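PDB 2G3B: putative TetR-family transcriptional regulator from Rhodococcus sp., which probably binds DNA at regulatory sites and represses transcription, as TetR-family regulators generally do. Local coordinates for residues A[14-19]-A[98-103]; A[86-91]-A[161-166]; A[63-68]-A[91-96]. One frame throughout, in Å; residues are numbered along the deposited sequence.

Interaction 1. Residues A[14-19]-A[98-103]; sequences TAIAQR and SLAWNE
Ala-17 and Ile-16 on helix 2-23 meet Leu-99, Ala-100 and Glu-103 on helix 92-110 where the two segment axes pass 7.5 Å apart at 71°. The small side chains let the backbones come close: the CA atoms of Ala-17 and Ala-100 are 3.9 Å apart. The methyl of Ala-17 lies against the first carbon of Leu-99, CB to CB 3.7 Å, and also touches Ala-100. Ile-16 works through its gamma-2 methyl; with CG2 anti to the backbone N (CG1 at chi1 -61°), this branch lies 3.8 Å from Ala-100 O and 3.9 Å from Glu-103 CB. The side chains of Ile-16 and Glu-103 run alongside each other in opposite senses, with Glu-103 CG 3.5 Å from Ile-16 O. At the polar margin a water stands within hydrogen-bonding reach of both Ala-17 O and Glu-103 OE2, and the same carboxylate forms a salt bridge with Arg-22 of the second subunit. Ile-16 also packs on Leu-51 and Ala-54 of helix 47-66. This close, alanine-lined crossing joins helix 2-23, which leads into the predicted helix-turn-helix motif (residues 25-44), to the BetI-type C-terminal region, an interface characteristic of the all-helical TetR fold.

Interaction 2. Residues A[86-91]-A[161-166]; sequences GEIQDR and GLSGRW
The backbones come nearest at Ile-88 and Ser-163, CA to CA 7.0 Å, where the loop between helices 76-86 and 92-110 passes helix 148-167. The loop runs extended through Ile-88 and Gln-89, then bends in an inverse gamma turn centred on Asp-90 before Arg-91, at the N-cap position of helix 92-110. Ile-88 splits its branches over the helix. With CG2 anti to the backbone N (CG1 at chi1 -58°), that methyl sits over the centre of the six-membered ring of Trp-166 in a CH-pi contact, 3.7 Å from the centroid and 15° off the normal. The other branch carries CD1 to 4.0 Å from Leu-162 CB. The ring's edge meets the loop backbone, Trp-166 CH2 standing 3.4 Å from Gln-89 O, while its NE1 and Asp-90 OD1 both bond Thr-173. The N-H of Gln-89 is buried here without a partner. A water donates to Glu-87 O and to Ser-163 OG, 2.7 Å from each; Ser-163 OG also hydrogen-bonds Val-159 O in its own helix. Within the loop, Gln-89 NE2 gives a nearly straight bond of 2.9 Å to Gly-86 O, and Gln-89 OE1 accepts from both Arg-91 NE and NH2. No direct hydrogen bond joins the segments: apolar contact with Trp-166 and one bridging water hold them together, while internal bonds shape the loop.

Interaction 3. Residues A[63-68]-A[91-96]; sequences RAYRSE and RPEVVE
Tyr-65, its CG anti to the carbonyl carbon and so carried toward 91-96, meets Val-94, Arg-91 and Glu-93 with different parts of its ring. One face receives Val-94 CG2, which lies over the ring centre in a CH-pi contact, 3.5 Å from the centroid and 10° off the normal. The ring's edge is turned to the guanidinium of Arg-91: the planes stand 85° apart, and Tyr-65 CE2 lies over the guanidinium face toward its rim, 3.5 Å from NH1. At the far end Tyr-65 OH donates to Glu-93 OE2 at 2.7 Å, approaching from above the carboxylate plane (39° out of it). A water donates to the same hydroxyl and accepts from Glu-93 N in the first turn of the helix. An alanine in place of Tyr-65 would probably leave Glu-93 OE2 without this donor, and a gap between Val-94 and the guanidinium of Arg-91. Glu-68 reaches Arg-91 tip to tip in a salt bridge; the OE1 to NH2 separation is doubtfully short, and the second bond, Arg-91 NH1 to Glu-68 OE2, is weak at 3.5 Å. The contact ties the C-terminal end of helix 47-66 and the residues after it to the start of helix 92-110; Gln-89 of the preceding loop packs on both Tyr-65 and Val-94, and Glu-96 extends the junction to Thr-14 on helix 2-23.

Overall arrangement
Helix 92-110 is common to interactions 1 and 3, while interaction 2 uses the loop leading into it and shares Arg-91 with interaction 3. All three include a bridging water. Interactions 1 and 2 are partly buried and chiefly apolar, and both touch the second subunit; interaction 3 lies at the surface and adds direct hydrogen bonds and a salt bridge. The three adjoin one another. Ser-98 packs on Trp-166 between interactions 1 and 2, Thr-14 probably bonds Glu-96 between 1 and 3, and a salt bridge from Glu-87 to Arg-66 links 2 and 3. Together they join helices 2-23, 47-66 and 148-167 around helix 92-110.

Interaction 1. Residues A[14-19]-A[98-103]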
ATOM      1  N   THR A  14      18.841   0.535  -3.777  1.00 29.92           N
ATOM      2  CA  THR A  14      18.769  -0.336  -4.953  1.00 30.77           C
ATOM      3  C   THR A  14      18.559  -1.835  -4.639  1.00 31.04           C
ATOM      4  O   THR A  14      17.734  -2.476  -5.264  1.00 31.01           O
ATOM      5  CB  THR A  14      20.058  -0.164  -5.805  1.00 31.57           C
ATOM      6  OG1 THR A  14      20.221   1.230  -6.078  1.00 32.10           O
ATOM      7  CG2 THR A  14      19.981  -0.970  -7.127  1.00 32.88           C
ATOM      8  N   ALA A  15      19.334  -2.370  -3.692  1.00 30.92           N
ATOM      9  CA  ALA A  15      19.187  -3.732  -3.204  1.00 31.80           C
ATOM     10  C   ALA A  15      17.799  -3.994  -2.662  1.00 32.51           C
ATOM     11  O   ALA A  15      17.113  -4.980  -3.009  1.00 33.41           O
ATOM     12  CB  ALA A  15      20.275  -4.011  -2.119  1.00 32.87           C
ATOM     13  N   ILE A  16      17.334  -3.090  -1.844  1.00 32.57           N
ATOM     14  CA  ILE A  16      15.976  -3.234  -1.359  1.00 32.16           C
ATOM     15  C   ILE A  16      14.934  -3.208  -2.478  1.00 32.94           C
ATOM     16  O   ILE A  16      14.069  -4.089  -2.511  1.00 32.90           O
ATOM     17  CB  ILE A  16      15.651  -2.232  -0.266  1.00 33.30           C
ATOM     18  CG1 ILE A  16      16.619  -2.468   0.932  1.00 31.82           C
ATOM     19  CG2 ILE A  16      14.149  -2.432   0.187  1.00 31.68           C
ATOM     20  CD1 ILE A  16      16.670  -1.293   1.942  1.00 37.62           C
ATOM     21  N   ALA A  17      15.015  -2.224  -3.376  1.00 32.00           N
ATOM     22  CA  ALA A  17      14.078  -2.114  -4.476  1.00 33.12           C
ATOM     23  C   ALA A  17      14.031  -3.383  -5.364  1.00 34.08           C
ATOM     24  O   ALA A  17      12.939  -3.803  -5.803  1.00 32.40           O
ATOM     25  CB  ALA A  17      14.390  -0.870  -5.334  1.00 32.56           C
ATOM     26  N   GLN A  18      15.201  -3.974  -5.597  1.00 33.70           N
ATOM     27  CA  GLN A  18      15.352  -5.010  -6.605  1.00 36.30           C
ATOM     28  C   GLN A  18      15.196  -6.425  -6.066  1.00 36.25           C
ATOM     29  O   GLN A  18      14.707  -7.310  -6.789  1.00 37.22           O
ATOM     30  CB  GLN A  18      16.762  -4.898  -7.255  1.00 36.19           C
ATOM     31  CG  GLN A  18      16.895  -3.649  -8.169  1.00 42.13           C
ATOM     32  CD  GLN A  18      15.844  -3.594  -9.298  1.00 48.03           C
ATOM     33  OE1 GLN A  18      14.974  -2.695  -9.348  1.00 50.64           O
ATOM     34  NE2 GLN A  18      15.925  -4.558 -10.215  1.00 50.33           N
ATOM     35  N   ARG A  19      15.641  -6.633  -4.833  1.00 35.66           N
ATOM     36  CA  ARG A  19      15.815  -7.981  -4.260  1.00 36.95           C
ATOM     37  C   ARG A  19      15.037  -8.131  -2.937  1.00 36.15           C
ATOM     38  O   ARG A  19      14.935  -9.218  -2.369  1.00 35.62           O
ATOM     39  CB  ARG A  19      17.310  -8.238  -4.028  1.00 37.12           C
ATOM     40  CG  ARG A  19      18.186  -8.391  -5.319  1.00 38.00           C
ATOM     41  CD  ARG A  19      19.672  -8.749  -4.957  1.00 40.65           C
ATOM     42  NE  ARG A  19      20.501  -7.559  -4.669  1.00 48.32           N
ATOM     43  CZ  ARG A  19      21.771  -7.576  -4.233  1.00 54.10           C
ATOM     44  NH1 ARG A  19      22.429  -8.735  -4.017  1.00 55.69           N
ATOM     45  NH2 ARG A  19      22.411  -6.417  -4.008  1.00 54.99           N
ATOM     46  N   SER A  98      10.132   4.327  -4.719  1.00 33.16           N
ATOM     47  CA  SER A  98       8.807   3.747  -4.587  1.00 33.77           C
ATOM     48  C   SER A  98       8.821   2.218  -4.423  1.00 33.34           C
ATOM     49  O   SER A  98       8.138   1.691  -3.523  1.00 31.77           O
ATOM     50  CB  SER A  98       7.953   4.243  -5.763  1.00 35.34           C
ATOM     51  OG  SER A  98       6.660   3.771  -5.578  1.00 41.57           O
ATOM     52  N   LEU A  99       9.626   1.511  -5.246  1.00 32.28           N
ATOM     53  CA  LEU A  99       9.839   0.098  -5.090  1.00 32.89           C
ATOM     54  C   LEU A  99      10.385  -0.269  -3.718  1.00 32.78           C
ATOM     55  O   LEU A  99       9.892  -1.231  -3.117  1.00 33.54           O
ATOM     56  CB  LEU A  99      10.789  -0.485  -6.168  1.00 34.00           C
ATOM     57  CG  LEU A  99      10.257  -0.490  -7.583  1.00 35.09           C
ATOM     58  CD1 LEU A  99      11.461  -0.565  -8.585  1.00 36.36           C
ATOM     59  CD2 LEU A  99       9.241  -1.704  -7.723  1.00 32.43           C
ATOM     60  N   ALA A 100      11.415   0.450  -3.258  1.00 31.37           N
ATOM     61  CA  ALA A 100      12.075   0.176  -1.960  1.00 30.91           C
ATOM     62  C   ALA A 100      11.092   0.415  -0.822  1.00 32.00           C
ATOM     63  O   ALA A 100      10.959  -0.424   0.049  1.00 31.38           O
ATOM     64  CB  ALA A 100      13.313   1.041  -1.783  1.00 32.18           C
ATOM     65  N   TRP A 101      10.310   1.504  -0.896  1.00 31.61           N
ATOM     66  CA  TRP A 101       9.329   1.783   0.139  1.00 32.70           C
ATOM     67  C   TRP A 101       8.250   0.698   0.145  1.00 33.14           C
ATOM     68  O   TRP A 101       7.866   0.224   1.197  1.00 34.18           O
ATOM     69  CB  TRP A 101       8.694   3.165  -0.111  1.00 33.40           C
ATOM     70  CG  TRP A 101       7.872   3.627   0.984  1.00 35.39           C
ATOM     71  CD1 TRP A 101       6.503   3.455   1.133  1.00 35.13           C
ATOM     72  CD2 TRP A 101       8.317   4.369   2.121  1.00 35.13           C
ATOM     73  NE1 TRP A 101       6.108   4.042   2.320  1.00 38.28           N
ATOM     74  CE2 TRP A 101       7.192   4.605   2.939  1.00 34.90           C
ATOM     75  CE3 TRP A 101       9.573   4.818   2.556  1.00 36.14           C
ATOM     76  CZ2 TRP A 101       7.279   5.319   4.156  1.00 36.34           C
ATOM     77  CZ3 TRP A 101       9.658   5.513   3.758  1.00 36.30           C
ATOM     78  CH2 TRP A 101       8.506   5.759   4.540  1.00 37.91           C
ATOM     79  N   ASN A 102       7.727   0.354  -1.027  1.00 33.74           N
ATOM     80  CA  ASN A 102       6.776  -0.737  -1.190  1.00 34.11           C
ATOM     81  C   ASN A 102       7.244  -2.039  -0.512  1.00 34.22           C
ATOM     82  O   ASN A 102       6.478  -2.680   0.224  1.00 33.20           O
ATOM     83  CB  ASN A 102       6.578  -0.982  -2.700  1.00 33.92           C
ATOM     84  CG  ASN A 102       5.250  -1.648  -3.015  1.00 38.84           C
ATOM     85  OD1 ASN A 102       5.211  -2.811  -3.384  1.00 44.17           O
ATOM     86  ND2 ASN A 102       4.165  -0.912  -2.864  1.00 31.82           N
ATOM     87  N   GLU A 103       8.523  -2.394  -0.734  1.00 33.61           N
ATOM     88  CA  GLU A 103       9.154  -3.570  -0.090  1.00 33.74           C
ATOM     89  C   GLU A 103       9.222  -3.453   1.425  1.00 32.41           C
ATOM     90  O   GLU A 103       8.862  -4.371   2.153  1.00 32.61           O
ATOM     91  CB  GLU A 103      10.582  -3.805  -0.628  1.00 33.47           C
ATOM     92  CG  GLU A 103      10.608  -4.374  -2.050  1.00 35.33           C
ATOM     93  CD  GLU A 103      10.205  -5.856  -2.096  1.00 39.18           C
ATOM     94  OE1 GLU A 103      10.221  -6.558  -1.044  1.00 36.20           O
ATOM     95  OE2 GLU A 103       9.907  -6.322  -3.223  1.00 43.56           O
TER
HETATM   96  O   HOH W   1      10.646  -5.009  -5.702  1.00 40.22           O

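Interaction 2. Residues A[86-91]-A[161-166]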
ATOM      1  N   GLY A  86       4.591  14.496  -6.816  1.00 36.07           N
ATOM      2  CA  GLY A  86       6.030  14.198  -6.876  1.00 36.05           C
ATOM      3  C   GLY A  86       6.395  12.747  -6.534  1.00 36.51           C
ATOM      4  O   GLY A  86       7.468  12.266  -6.932  1.00 36.37           O
ATOM      5  N   GLU A  87       5.501  12.061  -5.821  1.00 35.94           N
ATOM      6  CA  GLU A  87       5.675  10.648  -5.386  1.00 36.49           C
ATOM      7  C   GLU A  87       5.530   9.612  -6.498  1.00 34.30           C
ATOM      8  O   GLU A  87       6.008   8.447  -6.404  1.00 33.63           O
ATOM      9  CB  GLU A  87       4.598  10.345  -4.313  1.00 37.14           C
ATOM     10  CG  GLU A  87       4.624  11.247  -3.079  1.00 40.28           C
ATOM     11  CD  GLU A  87       5.899  11.038  -2.221  1.00 46.80           C
ATOM     12  OE1 GLU A  87       6.531   9.977  -2.306  1.00 47.38           O
ATOM     13  OE2 GLU A  87       6.252  11.947  -1.461  1.00 49.06           O
ATOM     14  N   ILE A  88       4.827  10.015  -7.546  1.00 33.94           N
ATOM     15  CA  ILE A  88       4.492   9.117  -8.648  1.00 33.80           C
ATOM     16  C   ILE A  88       4.852   9.766  -9.971  1.00 35.01           C
ATOM     17  O   ILE A  88       4.120  10.593 -10.481  1.00 33.12           O
ATOM     18  CB  ILE A  88       3.030   8.575  -8.604  1.00 35.34           C
ATOM     19  CG1 ILE A  88       2.772   7.816  -7.288  1.00 33.78           C
ATOM     20  CG2 ILE A  88       2.721   7.705  -9.879  1.00 34.37           C
ATOM     21  CD1 ILE A  88       1.292   7.470  -7.053  1.00 34.41           C
ATOM     22  N   GLN A  89       6.013   9.351 -10.506  1.00 33.57           N
ATOM     23  CA  GLN A  89       6.647   9.940 -11.699  1.00 35.05           C
ATOM     24  C   GLN A  89       7.465   8.874 -12.358  1.00 32.92           C
ATOM     25  O   GLN A  89       8.030   8.029 -11.672  1.00 30.83           O
ATOM     26  CB  GLN A  89       7.644  11.104 -11.373  1.00 35.14           C
ATOM     27  CG  GLN A  89       7.116  12.185 -10.474  1.00 36.57           C
ATOM     28  CD  GLN A  89       8.068  13.390 -10.400  1.00 37.31           C
ATOM     29  OE1 GLN A  89       8.426  13.975 -11.428  1.00 38.34           O
ATOM     30  NE2 GLN A  89       8.503  13.734  -9.192  1.00 30.18           N
ATOM     31  N   ASP A  90       7.489   8.890 -13.686  1.00 34.34           N
ATOM     32  CA  ASP A  90       8.315   7.982 -14.489  1.00 35.83           C
ATOM     33  C   ASP A  90       9.735   8.552 -14.567  1.00 36.77           C
ATOM     34  O   ASP A  90      10.172   9.017 -15.648  1.00 36.03           O
ATOM     35  CB  ASP A  90       7.775   7.895 -15.927  1.00 36.25           C
ATOM     36  CG  ASP A  90       6.418   7.224 -16.017  1.00 40.43           C
ATOM     37  OD1 ASP A  90       6.104   6.371 -15.155  1.00 39.95           O
ATOM     38  OD2 ASP A  90       5.629   7.571 -16.954  1.00 46.72           O
ATOM     39  N   ARG A  91      10.390   8.617 -13.419  1.00 36.28           N
ATOM     40  CA  ARG A  91      11.814   9.002 -13.294  1.00 36.28           C
ATOM     41  C   ARG A  91      12.503   7.918 -12.485  1.00 35.66           C
ATOM     42  O   ARG A  91      11.946   7.401 -11.544  1.00 35.06           O
ATOM     43  CB  ARG A  91      12.014  10.308 -12.552  1.00 35.55           C
ATOM     44  CG  ARG A  91      11.311  11.477 -13.204  1.00 43.78           C
ATOM     45  CD  ARG A  91      12.085  12.735 -12.894  1.00 51.34           C
ATOM     46  NE  ARG A  91      11.225  13.738 -12.308  1.00 53.57           N
ATOM     47  CZ  ARG A  91      11.662  14.866 -11.768  1.00 53.64           C
ATOM     48  NH1 ARG A  91      12.969  15.148 -11.735  1.00 53.65           N
ATOM     49  NH2 ARG A  91      10.776  15.720 -11.268  1.00 54.94           N
ATOM     50  N   GLY A 161      -1.151   3.352  -1.448  1.00 28.82           N
ATOM     51  CA  GLY A 161      -2.065   2.408  -2.125  1.00 28.86           C
ATOM     52  C   GLY A 161      -2.012   2.545  -3.641  1.00 29.31           C
ATOM     53  O   GLY A 161      -1.987   1.514  -4.355  1.00 29.19           O
ATOM     54  N   LEU A 162      -2.022   3.781  -4.143  1.00 26.67           N
ATOM     55  CA  LEU A 162      -1.895   3.970  -5.588  1.00 29.59           C
ATOM     56  C   LEU A 162      -0.561   3.467  -6.082  1.00 29.32           C
ATOM     57  O   LEU A 162      -0.508   2.867  -7.149  1.00 30.56           O
ATOM     58  CB  LEU A 162      -2.024   5.447  -5.973  1.00 30.13           C
ATOM     59  CG  LEU A 162      -3.471   5.987  -5.830  1.00 30.32           C
ATOM     60  CD1 LEU A 162      -3.499   7.503  -5.952  1.00 30.29           C
ATOM     61  CD2 LEU A 162      -4.391   5.354  -6.889  1.00 27.66           C
ATOM     62  N   SER A 163       0.509   3.775  -5.335  1.00 29.27           N
ATOM     63  CA  SER A 163       1.869   3.334  -5.726  1.00 29.95           C
ATOM     64  C   SER A 163       1.982   1.808  -5.794  1.00 30.09           C
ATOM     65  O   SER A 163       2.631   1.277  -6.697  1.00 29.80           O
ATOM     66  CB  SER A 163       2.917   3.872  -4.760  1.00 29.86           C
ATOM     67  OG  SER A 163       2.895   5.320  -4.836  1.00 33.51           O
ATOM     68  N   GLY A 164       1.312   1.115  -4.871  1.00 29.14           N
ATOM     69  CA  GLY A 164       1.334  -0.362  -4.884  1.00 30.75           C
ATOM     70  C   GLY A 164       0.750  -0.892  -6.189  1.00 31.28           C
ATOM     71  O   GLY A 164       1.267  -1.864  -6.759  1.00 33.09           O
ATOM     72  N   ARG A 165      -0.351  -0.297  -6.662  1.00 30.39           N
ATOM     73  CA  ARG A 165      -0.962  -0.711  -7.932  1.00 29.92           C
ATOM     74  C   ARG A 165      -0.126  -0.298  -9.138  1.00 30.88           C
ATOM     75  O   ARG A 165      -0.002  -1.023 -10.135  1.00 30.55           O
ATOM     76  CB  ARG A 165      -2.342  -0.036  -8.015  1.00 29.99           C
ATOM     77  CG  ARG A 165      -3.343  -0.633  -6.985  1.00 28.51           C
ATOM     78  CD  ARG A 165      -4.770  -0.307  -7.416  1.00 28.32           C
ATOM     79  NE  ARG A 165      -5.697  -0.697  -6.321  1.00 26.21           N
ATOM     80  CZ  ARG A 165      -6.884  -0.139  -6.129  1.00 26.94           C
ATOM     81  NH1 ARG A 165      -7.265   0.851  -6.948  1.00 31.52           N
ATOM     82  NH2 ARG A 165      -7.671  -0.571  -5.133  1.00 25.71           N
ATOM     83  N   TRP A 166       0.475   0.874  -9.008  1.00 31.09           N
ATOM     84  CA  TRP A 166       1.308   1.447 -10.070  1.00 30.84           C
ATOM     85  C   TRP A 166       2.507   0.546 -10.350  1.00 31.84           C
ATOM     86  O   TRP A 166       2.827   0.301 -11.504  1.00 30.45           O
ATOM     87  CB  TRP A 166       1.782   2.817  -9.620  1.00 30.03           C
ATOM     88  CG  TRP A 166       2.748   3.548 -10.542  1.00 31.46           C
ATOM     89  CD1 TRP A 166       2.569   3.859 -11.887  1.00 29.79           C
ATOM     90  CD2 TRP A 166       3.950   4.198 -10.134  1.00 31.13           C
ATOM     91  NE1 TRP A 166       3.632   4.638 -12.323  1.00 32.85           N
ATOM     92  CE2 TRP A 166       4.499   4.836 -11.277  1.00 30.90           C
ATOM     93  CE3 TRP A 166       4.656   4.255  -8.907  1.00 32.89           C
ATOM     94  CZ2 TRP A 166       5.725   5.558 -11.230  1.00 32.33           C
ATOM     95  CZ3 TRP A 166       5.844   4.944  -8.843  1.00 31.75           C
ATOM     96  CH2 TRP A 166       6.390   5.591 -10.023  1.00 33.46           C
TER
HETATM   97  O   HOH W   2       5.334   6.386  -4.774  1.00 37.17           O

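Interaction 3. Residues A[63-68]-A[91-96]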
ATOM      1  N   ARG A  63      11.495  13.536  -0.433  1.00 43.93           N
ATOM      2  CA  ARG A  63      11.330  14.950  -0.071  1.00 45.03           C
ATOM      3  C   ARG A  63      11.867  15.944  -1.087  1.00 45.89           C
ATOM      4  O   ARG A  63      11.188  16.931  -1.371  1.00 46.52           O
ATOM      5  CB  ARG A  63      11.878  15.252   1.312  1.00 44.27           C
ATOM      6  CG  ARG A  63      11.261  16.530   1.902  1.00 48.06           C
ATOM      7  CD  ARG A  63      11.546  16.705   3.369  1.00 51.56           C
ATOM      8  NE  ARG A  63      12.964  16.557   3.668  1.00 56.30           N
ATOM      9  CZ  ARG A  63      13.530  15.480   4.206  1.00 56.50           C
ATOM     10  NH1 ARG A  63      12.792  14.419   4.555  1.00 52.96           N
ATOM     11  NH2 ARG A  63      14.850  15.480   4.395  1.00 56.25           N
ATOM     12  N   ALA A  64      13.063  15.704  -1.629  1.00 46.33           N
ATOM     13  CA  ALA A  64      13.585  16.518  -2.735  1.00 46.58           C
ATOM     14  C   ALA A  64      12.624  16.576  -3.946  1.00 47.10           C
ATOM     15  O   ALA A  64      12.495  17.630  -4.582  1.00 46.63           O
ATOM     16  CB  ALA A  64      14.953  16.009  -3.179  1.00 47.24           C
ATOM     17  N   TYR A  65      11.989  15.448  -4.300  1.00 46.08           N
ATOM     18  CA  TYR A  65      11.027  15.453  -5.409  1.00 45.96           C
ATOM     19  C   TYR A  65       9.694  16.085  -4.957  1.00 45.87           C
ATOM     20  O   TYR A  65       8.981  16.663  -5.780  1.00 45.38           O
ATOM     21  CB  TYR A  65      10.814  14.051  -6.003  1.00 46.53           C
ATOM     22  CG  TYR A  65      12.045  13.516  -6.758  1.00 47.31           C
ATOM     23  CD1 TYR A  65      12.990  12.709  -6.121  1.00 46.80           C
ATOM     24  CD2 TYR A  65      12.249  13.823  -8.101  1.00 48.73           C
ATOM     25  CE1 TYR A  65      14.116  12.218  -6.804  1.00 44.61           C
ATOM     26  CE2 TYR A  65      13.373  13.334  -8.807  1.00 46.55           C
ATOM     27  CZ  TYR A  65      14.307  12.540  -8.143  1.00 47.43           C
ATOM     28  OH  TYR A  65      15.428  12.079  -8.837  1.00 47.41           O
ATOM     29  N   ARG A  66       9.377  15.993  -3.653  1.00 44.91           N
ATOM     30  CA  ARG A  66       8.145  16.595  -3.117  1.00 45.49           C
ATOM     31  C   ARG A  66       8.155  18.133  -3.128  1.00 47.17           C
ATOM     32  O   ARG A  66       7.084  18.798  -3.143  1.00 47.10           O
ATOM     33  CB  ARG A  66       7.880  16.092  -1.704  1.00 44.79           C
ATOM     34  CG  ARG A  66       7.432  14.686  -1.712  1.00 41.35           C
ATOM     35  CD  ARG A  66       6.813  14.283  -0.402  1.00 43.22           C
ATOM     36  NE  ARG A  66       7.712  14.236   0.751  1.00 41.14           N
ATOM     37  CZ  ARG A  66       8.256  13.115   1.241  1.00 42.15           C
ATOM     38  NH1 ARG A  66       8.022  11.943   0.667  1.00 42.00           N
ATOM     39  NH2 ARG A  66       9.012  13.165   2.320  1.00 37.68           N
ATOM     40  N   SER A  67       9.354  18.702  -3.079  1.00 48.58           N
ATOM     41  CA  SER A  67       9.494  20.154  -3.032  1.00 50.48           C
ATOM     42  C   SER A  67      10.116  20.732  -4.309  1.00 51.86           C
ATOM     43  O   SER A  67      10.323  21.953  -4.411  1.00 51.81           O
ATOM     44  CB  SER A  67      10.284  20.576  -1.776  1.00 51.48           C
ATOM     45  OG  SER A  67      11.531  19.881  -1.686  1.00 49.68           O
ATOM     46  N   GLU A  68      10.382  19.881  -5.305  1.00 52.67           N
ATOM     47  CA  GLU A  68      10.995  20.343  -6.562  1.00 55.28           C
ATOM     48  C   GLU A  68      10.176  21.470  -7.210  1.00 55.81           C
ATOM     49  O   GLU A  68       8.988  21.288  -7.512  1.00 56.18           O
ATOM     50  CB  GLU A  68      11.197  19.185  -7.545  1.00 54.73           C
ATOM     51  CG  GLU A  68      12.097  19.546  -8.749  1.00 56.96           C
ATOM     52  CD  GLU A  68      12.296  18.374  -9.723  1.00 57.85           C
ATOM     53  OE1 GLU A  68      11.540  17.385  -9.623  1.00 60.66           O
ATOM     54  OE2 GLU A  68      13.210  18.435 -10.586  1.00 59.12           O
ATOM     55  N   ARG A  91      10.390   8.617 -13.419  1.00 36.28           N
ATOM     56  CA  ARG A  91      11.814   9.002 -13.294  1.00 36.28           C
ATOM     57  C   ARG A  91      12.503   7.918 -12.485  1.00 35.66           C
ATOM     58  O   ARG A  91      11.946   7.401 -11.544  1.00 35.06           O
ATOM     59  CB  ARG A  91      12.014  10.308 -12.552  1.00 35.55           C
ATOM     60  CG  ARG A  91      11.311  11.477 -13.204  1.00 43.78           C
ATOM     61  CD  ARG A  91      12.085  12.735 -12.894  1.00 51.34           C
ATOM     62  NE  ARG A  91      11.225  13.738 -12.308  1.00 53.57           N
ATOM     63  CZ  ARG A  91      11.662  14.866 -11.768  1.00 53.64           C
ATOM     64  NH1 ARG A  91      12.969  15.148 -11.735  1.00 53.65           N
ATOM     65  NH2 ARG A  91      10.776  15.720 -11.268  1.00 54.94           N
ATOM     66  N   PRO A  92      13.725   7.517 -12.906  1.00 36.91           N
ATOM     67  CA  PRO A  92      14.342   6.329 -12.324  1.00 36.33           C
ATOM     68  C   PRO A  92      14.449   6.353 -10.812  1.00 36.66           C
ATOM     69  O   PRO A  92      14.115   5.338 -10.183  1.00 37.67           O
ATOM     70  CB  PRO A  92      15.752   6.254 -13.012  1.00 36.96           C
ATOM     71  CG  PRO A  92      15.610   7.125 -14.240  1.00 37.55           C
ATOM     72  CD  PRO A  92      14.501   8.125 -13.990  1.00 36.25           C
ATOM     73  N   GLU A  93      14.892   7.476 -10.226  1.00 36.59           N
ATOM     74  CA  GLU A  93      15.003   7.586  -8.782  1.00 37.00           C
ATOM     75  C   GLU A  93      13.676   7.482  -8.051  1.00 36.56           C
ATOM     76  O   GLU A  93      13.611   6.885  -6.978  1.00 36.02           O
ATOM     77  CB  GLU A  93      15.664   8.876  -8.334  1.00 36.53           C
ATOM     78  CG  GLU A  93      17.198   8.908  -8.510  1.00 40.07           C
ATOM     79  CD  GLU A  93      17.819   9.921  -7.571  1.00 45.10           C
ATOM     80  OE1 GLU A  93      19.015   9.796  -7.316  1.00 43.55           O
ATOM     81  OE2 GLU A  93      17.096  10.836  -7.059  1.00 49.05           O
ATOM     82  N   VAL A  94      12.634   8.107  -8.605  1.00 36.09           N
ATOM     83  CA  VAL A  94      11.310   8.065  -7.997  1.00 34.33           C
ATOM     84  C   VAL A  94      10.757   6.663  -8.042  1.00 33.89           C
ATOM     85  O   VAL A  94      10.133   6.222  -7.079  1.00 31.96           O
ATOM     86  CB  VAL A  94      10.338   9.124  -8.653  1.00 35.85           C
ATOM     87  CG1 VAL A  94       8.914   9.019  -8.114  1.00 33.35           C
ATOM     88  CG2 VAL A  94      10.873  10.563  -8.395  1.00 36.04           C
ATOM     89  N   VAL A  95      11.000   5.942  -9.148  1.00 33.04           N
ATOM     90  CA  VAL A  95      10.495   4.574  -9.273  1.00 33.83           C
ATOM     91  C   VAL A  95      11.216   3.723  -8.237  1.00 34.20           C
ATOM     92  O   VAL A  95      10.615   2.896  -7.519  1.00 31.61           O
ATOM     93  CB  VAL A  95      10.737   4.002 -10.716  1.00 32.64           C
ATOM     94  CG1 VAL A  95      10.565   2.489 -10.766  1.00 35.03           C
ATOM     95  CG2 VAL A  95       9.777   4.667 -11.710  1.00 37.38           C
ATOM     96  N   GLU A  96      12.539   3.866  -8.214  1.00 34.42           N
ATOM     97  CA  GLU A  96      13.317   3.093  -7.240  1.00 32.07           C
ATOM     98  C   GLU A  96      12.902   3.388  -5.806  1.00 31.19           C
ATOM     99  O   GLU A  96      12.750   2.463  -5.013  1.00 31.40           O
ATOM    100  CB  GLU A  96      14.797   3.327  -7.432  1.00 32.50           C
ATOM    101  CG  GLU A  96      15.588   2.354  -6.558  1.00 33.34           C
ATOM    102  CD  GLU A  96      17.021   2.683  -6.539  1.00 33.66           C
ATOM    103  OE1 GLU A  96      17.385   3.648  -5.847  1.00 31.54           O
ATOM    104  OE2 GLU A  96      17.777   2.016  -7.266  1.00 32.10           O
TER
HETATM  105  O   HOH W   3      15.330  10.314 -11.132  1.00 45.82           O